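Local coordinates for designed Anbu Protein (Synthetic construct, PDB 5LOY) that is a consensus-designed ancestral beta subunit (Anbu) that assembles helically and is probably an Ntn-type peptide hydrolase related to the proteasome, at residues R207-D210 and E211-Y215; P162-L166 and E167-K171. All coordinates share one frame; numbering follows the deposited sequence.

Contact 1. Residues R207-D210 and E211-Y215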
loop_
_atom_site.group_PDB
_atom_site.type_symbol
_atom_site.label_atom_id
_atom_site.label_comp_id
_atom_site.label_asym_id
_atom_site.label_seq_id
_atom_site.Cartn_x
_atom_site.Cartn_y
_atom_site.Cartn_z
ATOM N N ARG A 207 13.041 -19.763 11.119
ATOM C CA ARG A 207 13.499 -18.989 12.260
ATOM C C ARG A 207 12.684 -17.747 12.570
ATOM O O ARG A 207 11.814 -17.338 11.809
ATOM C CB ARG A 207 14.983 -18.628 12.129
ATOM C CG ARG A 207 15.313 -17.575 11.095
ATOM C CD ARG A 207 16.835 -17.461 10.971
ATOM N NE ARG A 207 17.234 -16.279 10.202
ATOM C CZ ARG A 207 17.614 -15.103 10.719
ATOM N NH1 ARG A 207 17.658 -14.908 12.030
ATOM N NH2 ARG A 207 17.946 -14.115 9.900
ATOM N N ARG A 208 12.995 -17.198 13.737
ATOM C CA ARG A 208 12.431 -15.985 14.260
ATOM C C ARG A 208 13.467 -14.844 14.096
ATOM O O ARG A 208 14.638 -14.992 14.413
ATOM C CB ARG A 208 12.053 -16.238 15.724
ATOM C CG ARG A 208 11.579 -15.023 16.516
ATOM C CD ARG A 208 10.610 -15.386 17.656
ATOM N NE ARG A 208 9.210 -15.376 17.207
ATOM C CZ ARG A 208 8.158 -15.206 18.005
ATOM N NH1 ARG A 208 8.333 -15.064 19.306
ATOM N NH2 ARG A 208 6.921 -15.191 17.497
ATOM N N ILE A 209 13.014 -13.724 13.550
ATOM C CA ILE A 209 13.850 -12.563 13.296
ATOM C C ILE A 209 13.419 -11.428 14.217
ATOM O O ILE A 209 12.326 -10.889 14.057
ATOM C CB ILE A 209 13.674 -12.125 11.837
ATOM C CG1 ILE A 209 14.265 -13.182 10.906
ATOM C CG2 ILE A 209 14.369 -10.797 11.567
ATOM C CD1 ILE A 209 13.902 -12.987 9.447
ATOM N N ASP A 210 14.264 -11.056 15.162
ATOM C CA ASP A 210 13.937 -9.980 16.107
ATOM C C ASP A 210 14.672 -8.669 15.806
ATOM O O ASP A 210 15.461 -8.582 14.871
ATOM C CB ASP A 210 14.155 -10.435 17.562
ATOM C CG ASP A 210 15.623 -10.690 17.907
ATOM O OD1 ASP A 210 16.526 -10.175 17.207
ATOM O OD2 ASP A 210 15.880 -11.404 18.913
ATOM N N GLU A 211 14.407 -7.640 16.600
ATOM C CA GLU A 211 15.004 -6.307 16.369
ATOM C C GLU A 211 16.541 -6.281 16.354
ATOM O O GLU A 211 17.127 -5.379 15.805
ATOM C CB GLU A 211 14.477 -5.283 17.396
ATOM C CG GLU A 211 15.084 -5.357 18.792
ATOM C CD GLU A 211 14.376 -4.440 19.806
ATOM O OE1 GLU A 211 13.489 -3.654 19.399
ATOM O OE2 GLU A 211 14.719 -4.485 21.017
ATOM N N ASP A 212 17.185 -7.268 16.960
ATOM C CA ASP A 212 18.646 -7.345 16.996
ATOM C C ASP A 212 19.263 -8.198 15.890
ATOM O O ASP A 212 20.480 -8.289 15.808
ATOM C CB ASP A 212 19.093 -7.925 18.337
ATOM C CG ASP A 212 18.755 -7.015 19.519
ATOM O OD1 ASP A 212 18.839 -5.767 19.368
ATOM O OD2 ASP A 212 18.410 -7.555 20.593
ATOM N N ASP A 213 18.451 -8.801 15.020
ATOM C CA ASP A 213 18.983 -9.740 14.044
ATOM C C ASP A 213 19.994 -9.082 13.105
ATOM O O ASP A 213 19.634 -8.176 12.365
ATOM C CB ASP A 213 17.877 -10.360 13.207
ATOM C CG ASP A 213 18.393 -11.475 12.330
ATOM O OD1 ASP A 213 19.004 -12.407 12.879
ATOM O OD2 ASP A 213 18.207 -11.420 11.093
ATOM N N PRO A 214 21.256 -9.550 13.115
ATOM C CA PRO A 214 22.276 -8.926 12.262
ATOM C C PRO A 214 21.932 -8.959 10.784
ATOM O O PRO A 214 22.095 -7.962 10.114
ATOM C CB PRO A 214 23.529 -9.757 12.541
ATOM C CG PRO A 214 23.335 -10.259 13.935
ATOM C CD PRO A 214 21.852 -10.545 14.030
ATOM N N TYR A 215 21.444 -10.080 10.278
ATOM C CA TYR A 215 21.161 -10.165 8.857
ATOM C C TYR A 215 20.078 -9.155 8.448
ATOM O O TYR A 215 20.259 -8.413 7.457
ATOM C CB TYR A 215 20.748 -11.566 8.425
ATOM C CG TYR A 215 20.317 -11.610 6.968
ATOM C CD1 TYR A 215 21.237 -11.468 5.941
ATOM C CD2 TYR A 215 18.994 -11.768 6.626
ATOM C CE1 TYR A 215 20.844 -11.498 4.621
ATOM C CE2 TYR A 215 18.585 -11.815 5.309
ATOM C CZ TYR A 215 19.504 -11.677 4.307
ATOM O OH TYR A 215 19.054 -11.707 2.991
HETATM O O HOH W 1 17.036 -7.021 12.745
#
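R207 and D213 form a two-pronged salt bridge across the turn between strand 205-209 and helix 214-232. The guanidinium meets the carboxylate end-on: NH1 of R207 lies 3.0 Å from OD1 of D213, and NH2 of R207 lies 3.0 Å from OD2 of D213. Both oxygens lie near the guanidinium plane, but the two flat groups are turned 48° apart, so the fork is twisted. OD1 is met from well above the carboxylate plane, OD2 on its syn side but still tilted out of that plane. With CG of D213 anti to the backbone N (chi1 -172°), the carboxylate faces the arginine, and OD2 also accepts from F216 N as the N-cap of the helix.

This is the close-packed side. CG1 of I209 lies 3.8 Å above the centre of the guanidinium plane, and CG2 of I209 touches CB of D213 at 3.9 Å. Beyond the pair, W239 of the second subunit packs on R207.

The other side, D210 to D212, is exposed and carries three acidic side chains. Here a type I turn is closed by D213 N bonding to D210 O at 3.0 Å, while OD1 of D210 accepts from D212 N at 3.0 Å, an Asx turn with a bent bond (135°).

Held by two arginine nitrogens and the helix N-terminus, the D213 carboxylate is likely to stay ionised despite the acidic neighbours.

Contact 2. Residues P162-L166 and E167-K171; sequences PDTSL and EDAAK
S165 and D168 make a local N-cap contact at the start of helix 166-183, where the loop following helix 153-159 turns into one of the helices packed against the beta-sheet of this proteasome-family fold. The evidence is the nearly straight bond (168°) from D168 N to OG of S165, 3.1 Å long. OG reaches it because it stands between the backbone N and the carbonyl carbon (chi1 72°), which turns the hydroxyl back over the first helical turn. In the return direction, where a capping box would have a direct bond, a water intervenes: it accepts from S165 N at 3.0 Å and donates to OD2 of D168 at 2.6 Å.

Behind the cap the helical ladder begins at once. A169 N bonds to S165 O at 3.0 Å, with the donor nearly in line with the carbonyl, and A170 N bonds to L166 O at 3.0 Å. An alanine in place of S165 would remove OG, and D168 N would probably be left without its capping acceptor, with the first turn more prone to fray.

The two flanks of the helix start differ in character. L166 runs into the buried side, against L8, V13 and V195 of the sheet, whereas E167 is exposed and packs on D236 of the second subunit. D168 has a further partner along the helix in K171, a long salt bridge, although the ammonium also bonds to F231 O and L234 O of the second subunit. T164, whose OG1 is bonded to T161 N, packs its methyl beside the cap: with CG2 anti to the backbone N, the threonine side chain slants across that of D168, and CG2 of T164 lies 3.7 Å from CB of D168.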
loop_
_atom_site.group_PDB
_atom_site.type_symbol
_atom_site.label_atom_id
_atom_site.label_comp_id
_atom_site.label_asym_id
_atom_site.label_seq_id
_atom_site.Cartn_x
_atom_site.Cartn_y
_atom_site.Cartn_z
ATOM N N PRO A 162 7.452 -17.661 -11.027
ATOM C CA PRO A 162 7.657 -19.079 -10.730
ATOM C C PRO A 162 9.128 -19.483 -10.781
ATOM O O PRO A 162 9.535 -20.434 -10.127
ATOM C CB PRO A 162 6.905 -19.773 -11.861
ATOM C CG PRO A 162 5.873 -18.790 -12.317
ATOM C CD PRO A 162 6.414 -17.429 -12.054
ATOM N N ASP A 163 9.920 -18.774 -11.576
ATOM C CA ASP A 163 11.327 -19.115 -11.735
ATOM C C ASP A 163 12.238 -18.536 -10.638
ATOM O O ASP A 163 13.393 -18.866 -10.561
ATOM C CB ASP A 163 11.805 -18.647 -13.113
ATOM C CG ASP A 163 12.887 -19.546 -13.685
ATOM O OD1 ASP A 163 12.767 -20.794 -13.588
ATOM O OD2 ASP A 163 13.871 -19.009 -14.241
ATOM N N THR A 164 11.712 -17.669 -9.788
ATOM C CA THR A 164 12.510 -17.038 -8.747
ATOM C C THR A 164 13.063 -18.078 -7.774
ATOM O O THR A 164 12.378 -19.046 -7.444
ATOM C CB THR A 164 11.668 -16.014 -7.970
ATOM O OG1 THR A 164 11.163 -15.017 -8.876
ATOM C CG2 THR A 164 12.486 -15.341 -6.887
ATOM N N SER A 165 14.290 -17.876 -7.310
ATOM C CA SER A 165 14.935 -18.843 -6.387
ATOM C C SER A 165 14.392 -18.669 -4.973
ATOM O O SER A 165 13.859 -17.613 -4.646
ATOM C CB SER A 165 16.449 -18.654 -6.362
ATOM O OG SER A 165 16.784 -17.446 -5.679
ATOM N N LEU A 166 14.518 -19.699 -4.144
ATOM C CA LEU A 166 14.060 -19.601 -2.755
ATOM C C LEU A 166 14.761 -18.480 -2.021
ATOM O O LEU A 166 14.120 -17.740 -1.281
ATOM C CB LEU A 166 14.296 -20.903 -2.005
ATOM C CG LEU A 166 13.439 -22.091 -2.444
ATOM C CD1 LEU A 166 13.848 -23.317 -1.663
ATOM C CD2 LEU A 166 11.951 -21.799 -2.252
ATOM N N GLU A 167 16.063 -18.330 -2.258
ATOM C CA GLU A 167 16.836 -17.265 -1.626
ATOM C C GLU A 167 16.255 -15.879 -1.974
ATOM O O GLU A 167 15.988 -15.074 -1.083
ATOM C CB GLU A 167 18.322 -17.316 -2.025
ATOM C CG GLU A 167 19.011 -18.666 -1.806
ATOM C CD GLU A 167 18.916 -19.603 -3.028
ATOM O OE1 GLU A 167 19.753 -19.470 -3.959
ATOM O OE2 GLU A 167 18.000 -20.464 -3.073
ATOM N N ASP A 168 16.031 -15.619 -3.255
ATOM C CA ASP A 168 15.502 -14.316 -3.658
ATOM C C ASP A 168 14.089 -14.068 -3.157
ATOM O O ASP A 168 13.743 -12.938 -2.824
ATOM C CB ASP A 168 15.541 -14.134 -5.187
ATOM C CG ASP A 168 16.942 -13.895 -5.718
ATOM O OD1 ASP A 168 17.849 -13.576 -4.912
ATOM O OD2 ASP A 168 17.144 -14.030 -6.945
ATOM N N ALA A 169 13.256 -15.102 -3.136
ATOM C CA ALA A 169 11.874 -14.943 -2.656
ATOM C C ALA A 169 11.856 -14.593 -1.185
ATOM O O ALA A 169 11.047 -13.754 -0.767
ATOM C CB ALA A 169 11.064 -16.196 -2.900
ATOM N N ALA A 170 12.758 -15.192 -0.410
ATOM C CA ALA A 170 12.893 -14.809 0.995
ATOM C C ALA A 170 13.378 -13.365 1.167
ATOM O O ALA A 170 12.815 -12.608 1.993
ATOM C CB ALA A 170 13.788 -15.761 1.733
ATOM N N LYS A 171 14.391 -12.958 0.397
ATOM C CA LYS A 171 14.807 -11.533 0.400
ATOM C C LYS A 171 13.644 -10.612 0.097
ATOM O O LYS A 171 13.439 -9.597 0.753
ATOM C CB LYS A 171 15.834 -11.260 -0.665
ATOM C CG LYS A 171 17.267 -11.262 -0.240
ATOM C CD LYS A 171 18.059 -10.539 -1.315
ATOM C CE LYS A 171 18.774 -11.477 -2.257
ATOM N NZ LYS A 171 19.410 -10.703 -3.370
HETATM O O HOH W 2 15.999 -15.723 -8.617
HETATM O O HOH W 3 19.120 -16.745 -5.766
#

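Overall arrangement
Both contacts begin a helix with a capped first turn, contact 2 at helix 166-183 and, later in the chain, contact 1 at helix 214-232. Their centres lie about 20 Å apart, yet they meet directly: OH of Y215 in contact 1 packs on CG of K171 in contact 2 at 3.7 Å. Y215 and I209 also pack on L174, one turn further along helix 166-183. The second subunit reaches both with its C-terminal region: F231, L234 and D236 meet contact 2, while P235, P237 and W239 meet contact 1, where P235 O bonds to the Y215 hydroxyl. The two helix starts thus meet within the chain and share one neighbour, the C-terminal region of the second subunit.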